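PDB 4GM6: PfkB family carbohydrate kinase from Listeria grayi DSM 20601, which probably acts as a PfkB-family carbohydrate kinase, transferring a phosphoryl group to a sugar substrate. Local coordinates for residues C[253-265]-C[277-289]. Numbering follows the deposited sequence.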
loop_
_atom_site.group_PDB
_atom_site.type_symbol
_atom_site.label_atom_id
_atom_site.label_comp_id
_atom_site.label_asym_id
_atom_site.label_seq_id
_atom_site.Cartn_x
_atom_site.Cartn_y
_atom_site.Cartn_z
ATOM N N LYS C 253 20.966 -16.608 -24.757
ATOM C CA LYS C 253 20.815 -15.683 -25.856
ATOM C C LYS C 253 19.495 -14.966 -25.612
ATOM O O LYS C 253 18.434 -15.591 -25.584
ATOM C CB LYS C 253 20.811 -16.399 -27.205
ATOM C CG LYS C 253 20.653 -15.446 -28.377
ATOM C CD LYS C 253 20.586 -16.177 -29.709
ATOM C CE LYS C 253 20.007 -15.269 -30.784
ATOM N NZ LYS C 253 19.939 -15.936 -32.114
ATOM N N ARG C 254 19.580 -13.657 -25.412
ATOM C CA ARG C 254 18.428 -12.849 -25.078
ATOM C C ARG C 254 18.060 -11.958 -26.254
ATOM O O ARG C 254 18.877 -11.177 -26.744
ATOM C CB ARG C 254 18.725 -11.999 -23.838
ATOM C CG ARG C 254 17.509 -11.286 -23.272
ATOM C CD ARG C 254 17.907 -10.375 -22.131
ATOM N NE ARG C 254 18.387 -11.127 -20.975
ATOM C CZ ARG C 254 17.609 -11.595 -20.010
ATOM N NH1 ARG C 254 16.287 -11.391 -20.053
ATOM N NH2 ARG C 254 18.156 -12.262 -18.996
ATOM N N THR C 255 16.829 -12.084 -26.720
ATOM C CA THR C 255 16.349 -11.213 -27.771
ATOM C C THR C 255 15.390 -10.219 -27.141
ATOM O O THR C 255 14.273 -10.570 -26.771
ATOM C CB THR C 255 15.640 -12.014 -28.860
ATOM O OG1 THR C 255 16.455 -13.142 -29.201
ATOM C CG2 THR C 255 15.410 -11.159 -30.100
ATOM N N VAL C 256 15.840 -8.982 -27.002
ATOM C CA VAL C 256 15.027 -7.941 -26.390
ATOM C C VAL C 256 14.080 -7.332 -27.418
ATOM O O VAL C 256 14.513 -6.645 -28.340
ATOM C CB VAL C 256 15.925 -6.858 -25.784
ATOM C CG1 VAL C 256 15.099 -5.846 -25.013
ATOM C CG2 VAL C 256 16.962 -7.499 -24.874
ATOM N N ILE C 257 12.786 -7.608 -27.284
ATOM C CA ILE C 257 11.801 -6.980 -28.158
ATOM C C ILE C 257 11.347 -5.671 -27.510
ATOM O O ILE C 257 11.248 -4.644 -28.174
ATOM C CB ILE C 257 10.616 -7.918 -28.443
ATOM C CG1 ILE C 257 11.099 -9.111 -29.273
ATOM C CG2 ILE C 257 9.489 -7.187 -29.163
ATOM C CD1 ILE C 257 10.004 -10.071 -29.663
ATOM N N SER C 258 11.097 -5.707 -26.203
ATOM C CA SER C 258 10.820 -4.500 -25.453
ATOM C C SER C 258 11.220 -4.793 -24.024
ATOM O O SER C 258 11.751 -5.865 -23.741
ATOM C CB SER C 258 9.332 -4.144 -25.517
ATOM O OG SER C 258 8.561 -5.067 -24.765
ATOM N N ALA C 259 10.964 -3.846 -23.129
ATOM C CA ALA C 259 11.236 -4.047 -21.718
ATOM C C ALA C 259 10.270 -5.065 -21.096
ATOM O O ALA C 259 10.495 -5.527 -19.979
ATOM C CB ALA C 259 11.169 -2.725 -20.977
ATOM N N SER C 260 9.210 -5.418 -21.830
ATOM C CA SER C 260 8.195 -6.360 -21.346
ATOM C C SER C 260 8.156 -7.664 -22.156
ATOM O O SER C 260 7.327 -8.530 -21.909
ATOM C CB SER C 260 6.784 -5.721 -21.367
ATOM O OG SER C 260 6.680 -4.668 -20.440
ATOM N N HIS C 261 9.045 -7.807 -23.129
ATOM C CA HIS C 261 8.970 -8.954 -24.010
ATOM C C HIS C 261 10.360 -9.357 -24.484
ATOM O O HIS C 261 10.959 -8.679 -25.316
ATOM C CB HIS C 261 8.054 -8.631 -25.190
ATOM C CG HIS C 261 7.770 -9.799 -26.081
ATOM N ND1 HIS C 261 6.970 -9.700 -27.197
ATOM C CD2 HIS C 261 8.174 -11.088 -26.021
ATOM C CE1 HIS C 261 6.888 -10.881 -27.788
ATOM N NE2 HIS C 261 7.597 -11.745 -27.083
ATOM N N HIS C 262 10.865 -10.456 -23.926
ATOM C CA HIS C 262 12.170 -11.006 -24.280
ATOM C C HIS C 262 11.990 -12.437 -24.783
ATOM O O HIS C 262 11.072 -13.140 -24.355
ATOM C CB HIS C 262 13.080 -11.082 -23.049
ATOM C CG HIS C 262 13.559 -9.757 -22.539
ATOM N ND1 HIS C 262 14.517 -9.652 -21.552
ATOM C CD2 HIS C 262 13.235 -8.489 -22.885
ATOM C CE1 HIS C 262 14.727 -8.375 -21.279
ATOM N NE2 HIS C 262 13.973 -7.649 -22.086
ATOM N N LEU C 263 12.886 -12.867 -25.670
ATOM C CA LEU C 263 13.059 -14.274 -25.983
ATOM C C LEU C 263 14.331 -14.723 -25.268
ATOM O O LEU C 263 15.308 -13.979 -25.196
ATOM C CB LEU C 263 13.202 -14.483 -27.496
ATOM C CG LEU C 263 12.148 -13.843 -28.407
ATOM C CD1 LEU C 263 12.424 -14.186 -29.877
ATOM C CD2 LEU C 263 10.746 -14.268 -28.000
ATOM N N LEU C 264 14.317 -15.928 -24.713
ATOM C CA LEU C 264 15.453 -16.407 -23.944
ATOM C C LEU C 264 15.712 -17.851 -24.295
ATOM O O LEU C 264 14.796 -18.666 -24.291
ATOM C CB LEU C 264 15.170 -16.314 -22.447
ATOM C CG LEU C 264 16.412 -16.449 -21.569
ATOM C CD1 LEU C 264 17.185 -15.134 -21.577
ATOM C CD2 LEU C 264 16.009 -16.816 -20.152
ATOM N N GLN C 265 16.970 -18.156 -24.587
ATOM C CA GLN C 265 17.370 -19.479 -25.019
ATOM C C GLN C 265 18.733 -19.730 -24.396
ATOM O O GLN C 265 19.627 -18.883 -24.473
ATOM C CB GLN C 265 17.454 -19.536 -26.544
ATOM C CG GLN C 265 17.973 -20.859 -27.101
ATOM C CD GLN C 265 17.850 -20.944 -28.609
ATOM O OE1 GLN C 265 18.288 -20.050 -29.331
ATOM N NE2 GLN C 265 17.263 -22.033 -29.095
ATOM N N SER C 277 18.670 -24.914 -25.575
ATOM C CA SER C 277 17.353 -25.213 -25.019
ATOM C C SER C 277 16.287 -24.831 -26.039
ATOM O O SER C 277 16.619 -24.352 -27.118
ATOM C CB SER C 277 17.144 -24.395 -23.752
ATOM O OG SER C 277 16.913 -23.028 -24.069
ATOM N N GLU C 278 15.012 -25.018 -25.715
ATOM C CA GLU C 278 13.975 -24.405 -26.549
ATOM C C GLU C 278 14.121 -22.897 -26.350
ATOM O O GLU C 278 14.765 -22.452 -25.395
ATOM C CB GLU C 278 12.559 -24.881 -26.173
ATOM C CG GLU C 278 11.912 -24.106 -25.017
ATOM C CD GLU C 278 10.414 -24.379 -24.839
ATOM O OE1 GLU C 278 9.607 -23.416 -24.881
ATOM O OE2 GLU C 278 10.039 -25.557 -24.652
ATOM N N GLU C 279 13.561 -22.100 -27.251
ATOM C CA GLU C 279 13.547 -20.665 -27.031
ATOM C C GLU C 279 12.231 -20.273 -26.359
ATOM O O GLU C 279 11.161 -20.588 -26.873
ATOM C CB GLU C 279 13.707 -19.917 -28.345
ATOM C CG GLU C 279 14.003 -18.438 -28.180
ATOM C CD GLU C 279 14.540 -17.824 -29.461
ATOM O OE1 GLU C 279 13.746 -17.647 -30.411
ATOM O OE2 GLU C 279 15.754 -17.527 -29.522
ATOM N N TYR C 280 12.321 -19.623 -25.205
ATOM C CA TYR C 280 11.134 -19.156 -24.469
ATOM C C TYR C 280 10.760 -17.729 -24.822
ATOM O O TYR C 280 11.627 -16.865 -24.969
ATOM C CB TYR C 280 11.378 -19.186 -22.959
ATOM C CG TYR C 280 11.477 -20.563 -22.371
ATOM C CD1 TYR C 280 10.338 -21.247 -21.969
ATOM C CD2 TYR C 280 12.707 -21.181 -22.214
ATOM C CE1 TYR C 280 10.424 -22.514 -21.429
ATOM C CE2 TYR C 280 12.804 -22.449 -21.679
ATOM C CZ TYR C 280 11.661 -23.104 -21.284
ATOM O OH TYR C 280 11.748 -24.354 -20.747
ATOM N N ALA C 281 9.462 -17.485 -24.938
ATOM C CA ALA C 281 8.945 -16.138 -25.050
ATOM C C ALA C 281 8.445 -15.718 -23.671
ATOM O O ALA C 281 7.575 -16.363 -23.103
ATOM C CB ALA C 281 7.834 -16.091 -26.083
ATOM N N ILE C 282 9.021 -14.651 -23.125
ATOM C CA ILE C 282 8.660 -14.174 -21.801
ATOM C C ILE C 282 7.962 -12.832 -21.914
ATOM O O ILE C 282 8.578 -11.847 -22.320
ATOM C CB ILE C 282 9.914 -14.014 -20.919
ATOM C CG1 ILE C 282 10.703 -15.335 -20.886
ATOM C CG2 ILE C 282 9.535 -13.517 -19.535
ATOM C CD1 ILE C 282 12.038 -15.250 -20.159
ATOM N N TYR C 283 6.688 -12.783 -21.522
ATOM C CA TYR C 283 5.936 -11.539 -21.530
ATOM C C TYR C 283 4.666 -11.686 -20.697
ATOM O O TYR C 283 3.979 -12.692 -20.805
ATOM C CB TYR C 283 5.571 -11.140 -22.965
ATOM C CG TYR C 283 4.472 -10.106 -23.017
ATOM C CD1 TYR C 283 3.143 -10.491 -23.110
ATOM C CD2 TYR C 283 4.761 -8.743 -22.944
ATOM C CE1 TYR C 283 2.129 -9.552 -23.144
ATOM C CE2 TYR C 283 3.758 -7.798 -22.989
ATOM C CZ TYR C 283 2.439 -8.211 -23.082
ATOM O OH TYR C 283 1.425 -7.290 -23.113
ATOM N N PRO C 284 4.375 -10.695 -19.833
ATOM C CA PRO C 284 5.234 -9.523 -19.591
ATOM C C PRO C 284 6.435 -9.953 -18.760
ATOM O O PRO C 284 6.582 -11.134 -18.455
ATOM C CB PRO C 284 4.327 -8.586 -18.778
ATOM C CG PRO C 284 3.433 -9.523 -18.020
ATOM C CD PRO C 284 3.198 -10.704 -18.944
ATOM N N ILE C 285 7.307 -9.012 -18.416
ATOM C CA ILE C 285 8.434 -9.319 -17.545
ATOM C C ILE C 285 8.205 -8.692 -16.177
ATOM O O ILE C 285 8.028 -7.484 -16.081
ATOM C CB ILE C 285 9.759 -8.833 -18.155
ATOM C CG1 ILE C 285 10.027 -9.641 -19.426
ATOM C CG2 ILE C 285 10.891 -8.995 -17.147
ATOM C CD1 ILE C 285 11.238 -9.206 -20.227
ATOM N N VAL C 286 8.203 -9.507 -15.124
ATOM C CA VAL C 286 8.032 -8.977 -13.768
ATOM C C VAL C 286 9.324 -8.323 -13.267
ATOM O O VAL C 286 9.327 -7.157 -12.875
ATOM C CB VAL C 286 7.548 -10.052 -12.770
ATOM C CG1 VAL C 286 7.563 -9.513 -11.339
ATOM C CG2 VAL C 286 6.124 -10.492 -13.114
ATOM N N ASP C 287 10.427 -9.069 -13.304
ATOM C CA ASP C 287 11.695 -8.555 -12.821
ATOM C C ASP C 287 12.817 -9.415 -13.400
ATOM O O ASP C 287 13.072 -10.512 -12.909
ATOM C CB ASP C 287 11.746 -8.637 -11.294
ATOM C CG ASP C 287 12.928 -7.861 -10.702
ATOM O OD1 ASP C 287 13.830 -7.505 -11.481
ATOM O OD2 ASP C 287 12.937 -7.597 -9.473
ATOM N N ARG C 288 13.477 -8.922 -14.439
ATOM C CA ARG C 288 14.581 -9.668 -15.072
ATOM C C ARG C 288 15.842 -9.730 -14.214
ATOM O O ARG C 288 16.766 -10.491 -14.535
ATOM C CB ARG C 288 14.960 -9.054 -16.420
ATOM C CG ARG C 288 15.686 -7.715 -16.283
ATOM C CD ARG C 288 16.175 -7.195 -17.628
ATOM N NE ARG C 288 17.438 -7.827 -18.032
ATOM C CZ ARG C 288 18.073 -7.570 -19.172
ATOM N NH1 ARG C 288 17.565 -6.699 -20.038
ATOM N NH2 ARG C 288 19.216 -8.188 -19.450
ATOM N N VAL C 289 15.903 -8.940 -13.145
ATOM C CA VAL C 289 17.152 -8.863 -12.373
ATOM C C VAL C 289 17.434 -10.210 -11.726
ATOM O O VAL C 289 16.552 -10.818 -11.135
ATOM C CB VAL C 289 17.144 -7.736 -11.300
ATOM C CG1 VAL C 289 18.427 -7.789 -10.472
ATOM C CG2 VAL C 289 17.031 -6.366 -11.956
HETATM O O HOH W 1 16.902 -15.355 -27.779
HETATM O O HOH W 2 6.532 -5.890 -18.041
HETATM O O HOH W 3 15.045 -5.060 -20.233
#
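With CG set opposite its carbonyl carbon (chi1 -71°), His262 holds its imidazole under Ile285, whose CG1, placed likewise (chi1 -66°), carries CD1 over the middle of the ring. This CH-pi contact is close, Ile285 CD1 lying 3.3 Å from His262 CG. Val256 CG2 covers the opposite face, and in the ring plane His262 ND1 accepts from Arg254 NH1 at 2.9 Å, consistent with an ND1 that carries no proton. The guanidinium of Arg254, also bonded to His324, stacks offset on that of Arg288, with planes 24° apart and Arg254 NE 3.4 Å from Arg288 NH2; Leu264 CD1 covers the opposite face of Arg254. A water bound by Arg288 NH1 also receives a weak bond from His262 NE2.

His262 and Leu264 belong to the hairpin of strands 261-270 and 273-282, the antiparallel edge of the large mixed sheet in this PfkB-type fold, Arg254 and Val256 to adjoining strand 248-256; Ile285 and Arg288 reach back from the loop after the hairpin. His262 pairs with Ile282, and Leu264 with Tyr280, each through two backbone hydrogen bonds; between them Leu263 CD2 packs 3.9 Å from Ala281 CB on the other face of the sheet. Helix 309-323 covers Leu264 and Tyr280. Toward the open end of the hairpin, Ser260 O meets the CA-H groups of Tyr283 and cis-Pro284, while His261 ND1 bonds to Tyr283 OH of a third subunit. Further along the strands, in the direction of the turn, Gln265 NE2 donates almost straight to Ser277 O at 3.1 Å.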